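Local coordinates for protein angiogenin-1 (Salmo salar, PDB 7BFK) that probably acts as a secreted endonuclease of the pancreatic ribonuclease family, cleaving RNA chains, at residues N4-H9 with F111-D116; N67-S72 with I104-G109; C40-T45 with C81-G86. One frame throughout, in Å; residues are numbered along the deposited sequence.

Interaction 1. Residues N4-H9 with F111-D116; sequences NQQYNH and FPVHYD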
loop_
_atom_site.group_PDB
_atom_site.type_symbol
_atom_site.label_atom_id
_atom_site.label_comp_id
_atom_site.label_asym_id
_atom_site.label_seq_id
_atom_site.Cartn_x
_atom_site.Cartn_y
_atom_site.Cartn_z
ATOM N N ASN A 4 9.855 -12.906 5.716
ATOM C CA ASN A 4 9.210 -13.052 4.395
ATOM C C ASN A 4 9.521 -11.761 3.667
ATOM O O ASN A 4 8.927 -10.739 4.012
ATOM C CB ASN A 4 7.715 -13.333 4.437
ATOM C CG ASN A 4 7.170 -13.549 3.037
ATOM O OD1 ASN A 4 7.434 -12.757 2.134
ATOM N ND2 ASN A 4 6.433 -14.632 2.841
ATOM N N GLN A 5 10.425 -11.808 2.698
ATOM C CA GLN A 5 10.904 -10.599 1.999
ATOM C C GLN A 5 9.720 -9.867 1.334
ATOM O O GLN A 5 9.820 -8.645 1.184
ATOM C CB GLN A 5 11.994 -10.968 1.002
ATOM C CG GLN A 5 12.771 -9.752 0.524
ATOM C CD GLN A 5 13.389 -8.992 1.675
ATOM O OE1 GLN A 5 13.369 -7.760 1.711
ATOM N NE2 GLN A 5 13.924 -9.727 2.641
ATOM N N GLN A 6 8.670 -10.582 0.924
ATOM C CA GLN A 6 7.476 -9.962 0.280
ATOM C C GLN A 6 6.704 -9.168 1.332
ATOM O O GLN A 6 6.084 -8.142 0.982
ATOM C CB GLN A 6 6.628 -11.001 -0.445
ATOM C CG GLN A 6 7.137 -11.245 -1.854
ATOM C CD GLN A 6 6.506 -12.421 -2.552
ATOM O OE1 GLN A 6 5.839 -13.266 -1.940
ATOM N NE2 GLN A 6 6.747 -12.498 -3.850
ATOM N N TYR A 7 6.790 -9.583 2.587
ATOM C CA TYR A 7 6.178 -8.833 3.719
ATOM C C TYR A 7 6.963 -7.534 3.896
ATOM O O TYR A 7 6.338 -6.475 3.981
ATOM C CB TYR A 7 6.128 -9.666 4.995
ATOM C CG TYR A 7 5.554 -8.928 6.172
ATOM C CD1 TYR A 7 4.439 -8.119 6.027
ATOM C CD2 TYR A 7 6.120 -9.035 7.434
ATOM C CE1 TYR A 7 3.902 -7.429 7.095
ATOM C CE2 TYR A 7 5.581 -8.372 8.521
ATOM C CZ TYR A 7 4.466 -7.563 8.351
ATOM O OH TYR A 7 3.934 -6.886 9.408
ATOM N N ASN A 8 8.303 -7.598 3.940
ATOM C CA ASN A 8 9.147 -6.378 4.047
ATOM C C ASN A 8 8.834 -5.446 2.871
ATOM O O ASN A 8 8.730 -4.223 3.072
ATOM C CB ASN A 8 10.645 -6.690 4.102
ATOM C CG ASN A 8 11.040 -7.327 5.415
ATOM O OD1 ASN A 8 10.772 -8.509 5.653
ATOM N ND2 ASN A 8 11.654 -6.537 6.281
ATOM N N HIS A 9 8.716 -6.005 1.673
ATOM C CA HIS A 9 8.398 -5.220 0.454
ATOM C C HIS A 9 7.018 -4.547 0.655
ATOM O O HIS A 9 6.881 -3.363 0.355
ATOM C CB HIS A 9 8.447 -6.118 -0.778
ATOM C CG HIS A 9 8.691 -5.361 -2.042
ATOM N ND1 HIS A 9 8.387 -4.014 -2.167
ATOM C CD2 HIS A 9 9.146 -5.760 -3.247
ATOM C CE1 HIS A 9 8.679 -3.608 -3.386
ATOM N NE2 HIS A 9 9.139 -4.665 -4.076
ATOM N N PHE A 111 1.501 -13.598 6.448
ATOM C CA PHE A 111 2.204 -12.417 5.867
ATOM C C PHE A 111 1.424 -11.686 4.778
ATOM O O PHE A 111 1.136 -12.227 3.714
ATOM C CB PHE A 111 3.530 -12.823 5.209
ATOM C CG PHE A 111 4.569 -13.377 6.145
ATOM C CD1 PHE A 111 5.296 -12.536 6.976
ATOM C CD2 PHE A 111 4.852 -14.739 6.171
ATOM C CE1 PHE A 111 6.262 -13.044 7.833
ATOM C CE2 PHE A 111 5.824 -15.243 7.022
ATOM C CZ PHE A 111 6.523 -14.396 7.856
ATOM N N PRO A 112 1.095 -10.398 5.007
ATOM C CA PRO A 112 0.615 -9.533 3.942
ATOM C C PRO A 112 1.684 -9.512 2.843
ATOM O O PRO A 112 2.863 -9.463 3.185
ATOM C CB PRO A 112 0.491 -8.153 4.603
ATOM C CG PRO A 112 0.291 -8.470 6.068
ATOM C CD PRO A 112 1.101 -9.731 6.319
ATOM N N VAL A 113 1.270 -9.556 1.578
ATOM C CA VAL A 113 2.190 -9.547 0.402
ATOM C C VAL A 113 1.578 -8.750 -0.738
ATOM O O VAL A 113 0.352 -8.637 -0.803
ATOM C CB VAL A 113 2.516 -10.989 -0.059
ATOM C CG1 VAL A 113 3.377 -11.703 0.951
ATOM C CG2 VAL A 113 1.256 -11.793 -0.334
ATOM N N HIS A 114 2.435 -8.249 -1.634
ATOM C CA HIS A 114 2.065 -7.576 -2.907
ATOM C C HIS A 114 2.977 -8.164 -3.993
ATOM O O HIS A 114 4.206 -8.175 -3.795
ATOM C CB HIS A 114 2.162 -6.047 -2.792
ATOM C CG HIS A 114 3.570 -5.548 -2.797
ATOM N ND1 HIS A 114 4.221 -5.196 -3.963
ATOM C CD2 HIS A 114 4.465 -5.376 -1.800
ATOM C CE1 HIS A 114 5.450 -4.811 -3.679
ATOM N NE2 HIS A 114 5.624 -4.913 -2.363
ATOM N N TYR A 115 2.400 -8.683 -5.069
ATOM C CA TYR A 115 3.146 -9.341 -6.168
ATOM C C TYR A 115 3.400 -8.348 -7.308
ATOM O O TYR A 115 2.440 -7.993 -8.020
ATOM C CB TYR A 115 2.389 -10.583 -6.640
ATOM C CG TYR A 115 2.268 -11.675 -5.606
ATOM C CD1 TYR A 115 3.399 -12.242 -5.040
ATOM C CD2 TYR A 115 1.032 -12.180 -5.228
ATOM C CE1 TYR A 115 3.309 -13.260 -4.104
ATOM C CE2 TYR A 115 0.925 -13.202 -4.295
ATOM C CZ TYR A 115 2.069 -13.747 -3.734
ATOM O OH TYR A 115 1.990 -14.751 -2.813
ATOM N N ASP A 116 4.660 -7.912 -7.447
ATOM C CA ASP A 116 5.163 -7.019 -8.532
ATOM C C ASP A 116 4.993 -5.542 -8.162
ATOM O O ASP A 116 5.470 -4.688 -8.941
ATOM C CB ASP A 116 4.479 -7.315 -9.871
ATOM C CG ASP A 116 5.092 -8.483 -10.623
ATOM O OD1 ASP A 116 6.312 -8.706 -10.459
ATOM O OD2 ASP A 116 4.346 -9.164 -11.360
#

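Interaction 2. Residues N67-S72 with I104-G109; sequences NNLVQS and IIACDG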
loop_
_atom_site.group_PDB
_atom_site.type_symbol
_atom_site.label_atom_id
_atom_site.label_comp_id
_atom_site.label_asym_id
_atom_site.label_seq_id
_atom_site.Cartn_x
_atom_site.Cartn_y
_atom_site.Cartn_z
ATOM N N ASN A 67 -9.443 -15.310 -3.917
ATOM C CA ASN A 67 -8.137 -15.233 -4.620
ATOM C C ASN A 67 -7.076 -14.690 -3.662
ATOM O O ASN A 67 -6.298 -13.799 -4.075
ATOM C CB ASN A 67 -8.242 -14.382 -5.888
ATOM N N ASN A 68 -7.068 -15.203 -2.430
ATOM C CA ASN A 68 -6.083 -14.862 -1.366
ATOM C C ASN A 68 -6.312 -13.447 -0.842
ATOM O O ASN A 68 -5.480 -13.002 -0.025
ATOM C CB ASN A 68 -4.637 -14.991 -1.849
ATOM C CG ASN A 68 -4.202 -16.430 -2.009
ATOM O OD1 ASN A 68 -5.004 -17.351 -1.841
ATOM N ND2 ASN A 68 -2.933 -16.633 -2.325
ATOM N N LEU A 69 -7.387 -12.772 -1.258
ATOM C CA LEU A 69 -7.669 -11.390 -0.797
ATOM C C LEU A 69 -8.382 -11.444 0.552
ATOM O O LEU A 69 -9.334 -12.255 0.725
ATOM C CB LEU A 69 -8.474 -10.613 -1.842
ATOM C CG LEU A 69 -7.756 -10.368 -3.171
ATOM C CD1 LEU A 69 -8.656 -9.631 -4.145
ATOM C CD2 LEU A 69 -6.471 -9.597 -2.962
ATOM N N VAL A 70 -7.929 -10.595 1.475
ATOM C CA VAL A 70 -8.476 -10.487 2.843
ATOM C C VAL A 70 -8.812 -9.020 3.090
ATOM O O VAL A 70 -7.971 -8.150 2.777
ATOM C CB VAL A 70 -7.473 -11.034 3.867
ATOM C CG1 VAL A 70 -8.080 -11.108 5.254
ATOM C CG2 VAL A 70 -6.941 -12.398 3.440
ATOM N N GLN A 71 -10.012 -8.768 3.588
ATOM C CA GLN A 71 -10.505 -7.425 3.948
ATOM C C GLN A 71 -10.341 -7.269 5.452
ATOM O O GLN A 71 -10.793 -8.157 6.193
ATOM C CB GLN A 71 -11.948 -7.293 3.471
ATOM C CG GLN A 71 -12.671 -6.065 3.970
ATOM C CD GLN A 71 -14.049 -5.982 3.376
ATOM O OE1 GLN A 71 -14.238 -6.151 2.174
ATOM N NE2 GLN A 71 -15.017 -5.672 4.215
ATOM N N SER A 72 -9.688 -6.208 5.899
ATOM C CA SER A 72 -9.519 -5.928 7.337
ATOM C C SER A 72 -10.909 -5.764 7.982
ATOM O O SER A 72 -11.834 -5.196 7.341
ATOM C CB SER A 72 -8.627 -4.718 7.560
ATOM O OG SER A 72 -9.269 -3.557 7.103
ATOM N N ILE A 104 -8.028 -4.017 1.645
ATOM C CA ILE A 104 -8.048 -5.359 1.029
ATOM C C ILE A 104 -6.636 -5.667 0.567
ATOM O O ILE A 104 -6.121 -4.942 -0.279
ATOM C CB ILE A 104 -9.076 -5.447 -0.092
ATOM C CG1 ILE A 104 -10.444 -4.928 0.362
ATOM C CG2 ILE A 104 -9.125 -6.883 -0.585
ATOM C CD1 ILE A 104 -11.385 -4.581 -0.772
ATOM N N ILE A 105 -6.045 -6.705 1.132
ATOM C CA ILE A 105 -4.643 -7.098 0.854
ATOM C C ILE A 105 -4.607 -8.581 0.506
ATOM O O ILE A 105 -5.619 -9.256 0.661
ATOM C CB ILE A 105 -3.765 -6.806 2.077
ATOM C CG1 ILE A 105 -4.097 -7.749 3.239
ATOM C CG2 ILE A 105 -3.878 -5.348 2.478
ATOM C CD1 ILE A 105 -3.171 -7.620 4.415
ATOM N N ALA A 106 -3.460 -9.028 0.034
ATOM C CA ALA A 106 -3.146 -10.435 -0.210
ATOM C C ALA A 106 -2.382 -10.927 1.010
ATOM O O ALA A 106 -1.544 -10.157 1.556
ATOM C CB ALA A 106 -2.352 -10.579 -1.495
ATOM N N CYS A 107 -2.721 -12.111 1.488
ATOM C CA CYS A 107 -2.025 -12.791 2.601
ATOM C C CYS A 107 -1.370 -14.064 2.069
ATOM O O CYS A 107 -2.035 -14.799 1.333
ATOM C CB CYS A 107 -2.980 -13.161 3.730
ATOM S SG CYS A 107 -3.645 -11.732 4.630
ATOM N N ASP A 108 -0.099 -14.265 2.403
ATOM C CA ASP A 108 0.655 -15.516 2.152
ATOM C C ASP A 108 0.869 -16.110 3.533
ATOM O O ASP A 108 1.815 -15.677 4.241
ATOM C CB ASP A 108 1.956 -15.261 1.395
ATOM C CG ASP A 108 2.573 -16.538 0.845
ATOM O OD1 ASP A 108 2.202 -17.623 1.323
ATOM O OD2 ASP A 108 3.390 -16.436 -0.070
ATOM N N GLY A 109 -0.019 -16.998 3.951
ATOM C CA GLY A 109 0.001 -17.497 5.331
ATOM C C GLY A 109 -0.233 -16.326 6.261
ATOM O O GLY A 109 -1.207 -15.590 6.017
#

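Interaction 3. Residues C40-T45 with C81-G86; sequences CKLKNT and CTHTGG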
loop_
_atom_site.group_PDB
_atom_site.type_symbol
_atom_site.label_atom_id
_atom_site.label_comp_id
_atom_site.label_asym_id
_atom_site.label_seq_id
_atom_site.Cartn_x
_atom_site.Cartn_y
_atom_site.Cartn_z
ATOM N N CYS A 40 5.598 6.509 -13.943
ATOM C CA CYS A 40 4.840 7.070 -12.801
ATOM C C CYS A 40 3.789 6.036 -12.397
ATOM O O CYS A 40 2.933 5.730 -13.241
ATOM C CB CYS A 40 4.151 8.372 -13.174
ATOM S SG CYS A 40 5.270 9.636 -13.836
ATOM N N LYS A 41 3.884 5.459 -11.206
ATOM C CA LYS A 41 2.825 4.533 -10.727
ATOM C C LYS A 41 1.541 5.378 -10.653
ATOM O O LYS A 41 1.622 6.528 -10.191
ATOM C CB LYS A 41 3.242 3.861 -9.416
ATOM C CG LYS A 41 2.377 2.672 -9.038
ATOM C CD LYS A 41 2.765 2.012 -7.741
ATOM C CE LYS A 41 1.892 0.824 -7.438
ATOM N NZ LYS A 41 2.124 0.332 -6.072
ATOM N N LEU A 42 0.416 4.877 -11.158
ATOM C CA LEU A 42 -0.829 5.692 -11.306
ATOM C C LEU A 42 -1.495 5.926 -9.953
ATOM O O LEU A 42 -2.273 6.885 -9.852
ATOM C CB LEU A 42 -1.782 5.019 -12.299
ATOM C CG LEU A 42 -1.252 4.982 -13.735
ATOM C CD1 LEU A 42 -2.133 4.173 -14.650
ATOM C CD2 LEU A 42 -1.054 6.397 -14.273
ATOM N N LYS A 43 -1.240 5.057 -8.973
ATOM C CA LYS A 43 -1.806 5.205 -7.623
ATOM C C LYS A 43 -1.019 4.358 -6.637
ATOM O O LYS A 43 -0.497 3.291 -7.031
ATOM C CB LYS A 43 -3.269 4.751 -7.618
ATOM C CG LYS A 43 -4.006 4.929 -6.309
ATOM C CD LYS A 43 -5.511 4.699 -6.455
ATOM C CE LYS A 43 -5.846 3.322 -6.986
ATOM N NZ LYS A 43 -5.713 2.285 -5.935
ATOM N N ASN A 44 -0.939 4.823 -5.403
ATOM C CA ASN A 44 -0.403 4.011 -4.295
ATOM C C ASN A 44 -1.113 4.433 -3.023
ATOM O O ASN A 44 -1.255 5.625 -2.807
ATOM C CB ASN A 44 1.104 4.094 -4.143
ATOM C CG ASN A 44 1.620 2.940 -3.317
ATOM O OD1 ASN A 44 1.741 1.840 -3.835
ATOM N ND2 ASN A 44 1.960 3.206 -2.060
ATOM N N THR A 45 -1.554 3.454 -2.246
ATOM C CA THR A 45 -2.254 3.643 -0.961
ATOM C C THR A 45 -1.309 3.252 0.194
ATOM O O THR A 45 -0.764 2.113 0.185
ATOM C CB THR A 45 -3.568 2.860 -0.952
ATOM O OG1 THR A 45 -4.289 3.147 -2.159
ATOM C CG2 THR A 45 -4.408 3.152 0.264
ATOM N N CYS A 81 -2.164 8.426 -2.887
ATOM C CA CYS A 81 -1.411 9.263 -3.850
ATOM C C CYS A 81 -1.856 8.857 -5.254
ATOM O O CYS A 81 -1.632 7.685 -5.659
ATOM C CB CYS A 81 0.088 9.122 -3.634
ATOM S SG CYS A 81 0.585 9.574 -1.953
ATOM N N THR A 82 -2.501 9.773 -5.965
ATOM C CA THR A 82 -3.088 9.524 -7.301
ATOM C C THR A 82 -2.377 10.381 -8.343
ATOM O O THR A 82 -2.225 11.606 -8.125
ATOM C CB THR A 82 -4.601 9.793 -7.316
ATOM O OG1 THR A 82 -5.208 9.086 -6.222
ATOM C CG2 THR A 82 -5.236 9.362 -8.622
ATOM N N HIS A 83 -1.932 9.735 -9.408
ATOM C CA HIS A 83 -1.297 10.378 -10.582
ATOM C C HIS A 83 -2.256 11.403 -11.202
ATOM O O HIS A 83 -3.462 11.087 -11.357
ATOM C CB HIS A 83 -0.930 9.299 -11.594
ATOM C CG HIS A 83 -0.662 9.816 -12.968
ATOM N ND1 HIS A 83 -1.676 10.020 -13.890
ATOM C CD2 HIS A 83 0.497 10.114 -13.596
ATOM C CE1 HIS A 83 -1.146 10.445 -15.027
ATOM N NE2 HIS A 83 0.193 10.513 -14.863
ATOM N N THR A 84 -1.752 12.583 -11.562
ATOM C CA THR A 84 -2.527 13.612 -12.305
ATOM C C THR A 84 -1.810 13.939 -13.627
ATOM O O THR A 84 -2.492 14.443 -14.527
ATOM C CB THR A 84 -2.792 14.860 -11.454
ATOM O OG1 THR A 84 -1.541 15.376 -11.002
ATOM C CG2 THR A 84 -3.681 14.582 -10.262
ATOM N N GLY A 85 -0.506 13.624 -13.742
ATOM C CA GLY A 85 0.298 13.904 -14.953
ATOM C C GLY A 85 1.663 13.242 -14.943
ATOM O O GLY A 85 2.169 12.877 -13.845
ATOM N N GLY A 86 2.232 13.073 -16.137
ATOM C CA GLY A 86 3.556 12.481 -16.371
ATOM C C GLY A 86 3.491 11.016 -16.764
ATOM O O GLY A 86 2.550 10.309 -16.330
#

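Interaction 1. Residues N4-H9 with F111-D116
The tight end of this contact lies where Asn4 and Tyr7 meet Phe111 and Pro112. Asn4 CG is anti to its backbone N (chi1 -177°), and its CB sits over the middle of the Phe111 ring in a CH-pi contact, 3.4 Å from the centroid. Asn4 is also the N-cap of the helix: its OD1 accepts from Tyr7 N at 3.3 Å and, weakly, from Gln6 N. Tyr7 CB rests on Phe111 CD1 (3.6 Å), and Tyr7 CE1 lies against Pro112 CD (3.7 Å). The buried Pro112 O has no hydrogen-bond partner, but Tyr7 CA points its hydrogen at it from 3.4 Å. An alanine at Phe111 would remove the ring under Asn4 CB and beside Tyr7, and would probably loosen the start of the helix. As in pancreatic ribonucleases, the N-terminal helix lies over a strand near the C-terminus; here residues 5-9 cross strand 111-113 at 62°. By comparison with that family, His114 probably corresponds to the catalytic histidine near the C-terminus. Its edge meets the face of the His9 ring, planes at 87°, with His114 NE2 2.9 Å from His9 ND1. The more exposed flank is looser. Gln6 CB still touches Val113 CG1 (3.6 Å), but its amide crosses the poorly ordered Tyr115 ring at a steep angle, with OE1 3.3 Å from Tyr115 CE1.

Interaction 2. Residues N67-S72 with I104-G109
Strands 69-72 and 104-108 pair antiparallel in the curved beta-sheet of the pancreatic ribonuclease fold. Val70 and Ile105 form the hydrogen-bonded pair. Val70 N gives to Ile105 O at 2.8 Å, almost along the C=O axis, and Ile105 N returns a bond to Val70 O at 2.9 Å. A third, longer bond runs from Cys107 N to Asn68 O at 3.3 Å. Leu69 with Ala106 and Gln71 with Ile104 are the non-hydrogen-bonded pairs on either side. On their face of the sheet, Ile104 CG2 lies 4.0 Å from Leu69 CB, while Ile104 CG1 lies beside Gln71 CB. Val70 and Ile105 point to the other face, where both touch Ile57. Val70 CG2, anti to its carbonyl carbon, meets Cys107 SG at 3.6 Å. That sulfur is fixed from outside by its disulfide to Cys58. Both strands have further neighbours: Gln71 bonds through its backbone to Thr63, and Ala106 to Val113. Beyond the last bridge, Ser72 bonds through its backbone to Val103, and Ser72 OG is hydrogen-bonded to both Lys74 O and Val103 N.

Interaction 3. Residues C40-T45 with C81-G86
An antiparallel strand pair, 43-45 against 81-85, carries this contact. Asn44 and Cys81 form its hydrogen-bonded pair: Asn44 N gives to Cys81 O at 3.0 Å and Cys81 N to Asn44 O at 2.9 Å. Next to them, Lys43 and Thr82 are a non-hydrogen-bonded pair. His83 N then gives to Leu42 O at 2.9 Å, from above the carbonyl plane. The His83 ring is held between two groups. Leu42 CD2 lies over one face, 3.8 Å from the centroid, and Gly85 N is over the opposite face. In-plane, His83 NE2 donates to a lone pair of Gly86 O at 2.8 Å, which fixes the ring rotation. Residues 40-45 match the Cys-Lys-x-x-Asn-Thr signature of pancreatic ribonucleases, so Lys41 probably corresponds to the family's catalytic lysine. Its chain is fully extended (chi4 -170°), and NZ bonds to Asn44 OD1 at 2.7 Å and to Val119 O, near the C-terminus. Held by these bonds, the amine probably has little freedom to move. Lys43 turns away to a salt bridge with Asp120. At the far end, Thr84 and Gly85 both face Thr93 in a classic beta bulge. Cys40, disulfide-bonded to Cys92, brings its SG within 3.7 Å of Gly86 C.

In the fold
All three interactions reach the same antiparallel sheet of the ribonuclease fold. Interactions 1 and 2 are neighbours, with centres about 11 Å apart. They touch where strand 111-113 runs beside strand 93-108, and Pro112 packs on Ile105. Interaction 3 lies across the centre of the chain, its centre about 21 Å from that of interaction 1 and about 23 Å from that of interaction 2. Strands 76-85 and 93-108, neighbours in the sheet, link interactions 2 and 3. Interaction 1 joins a segment near the N-terminus to one near the C-terminus and spans both others. Interactions 2 and 3 alternate along the chain, so separate sequence regions are woven into one compact domain.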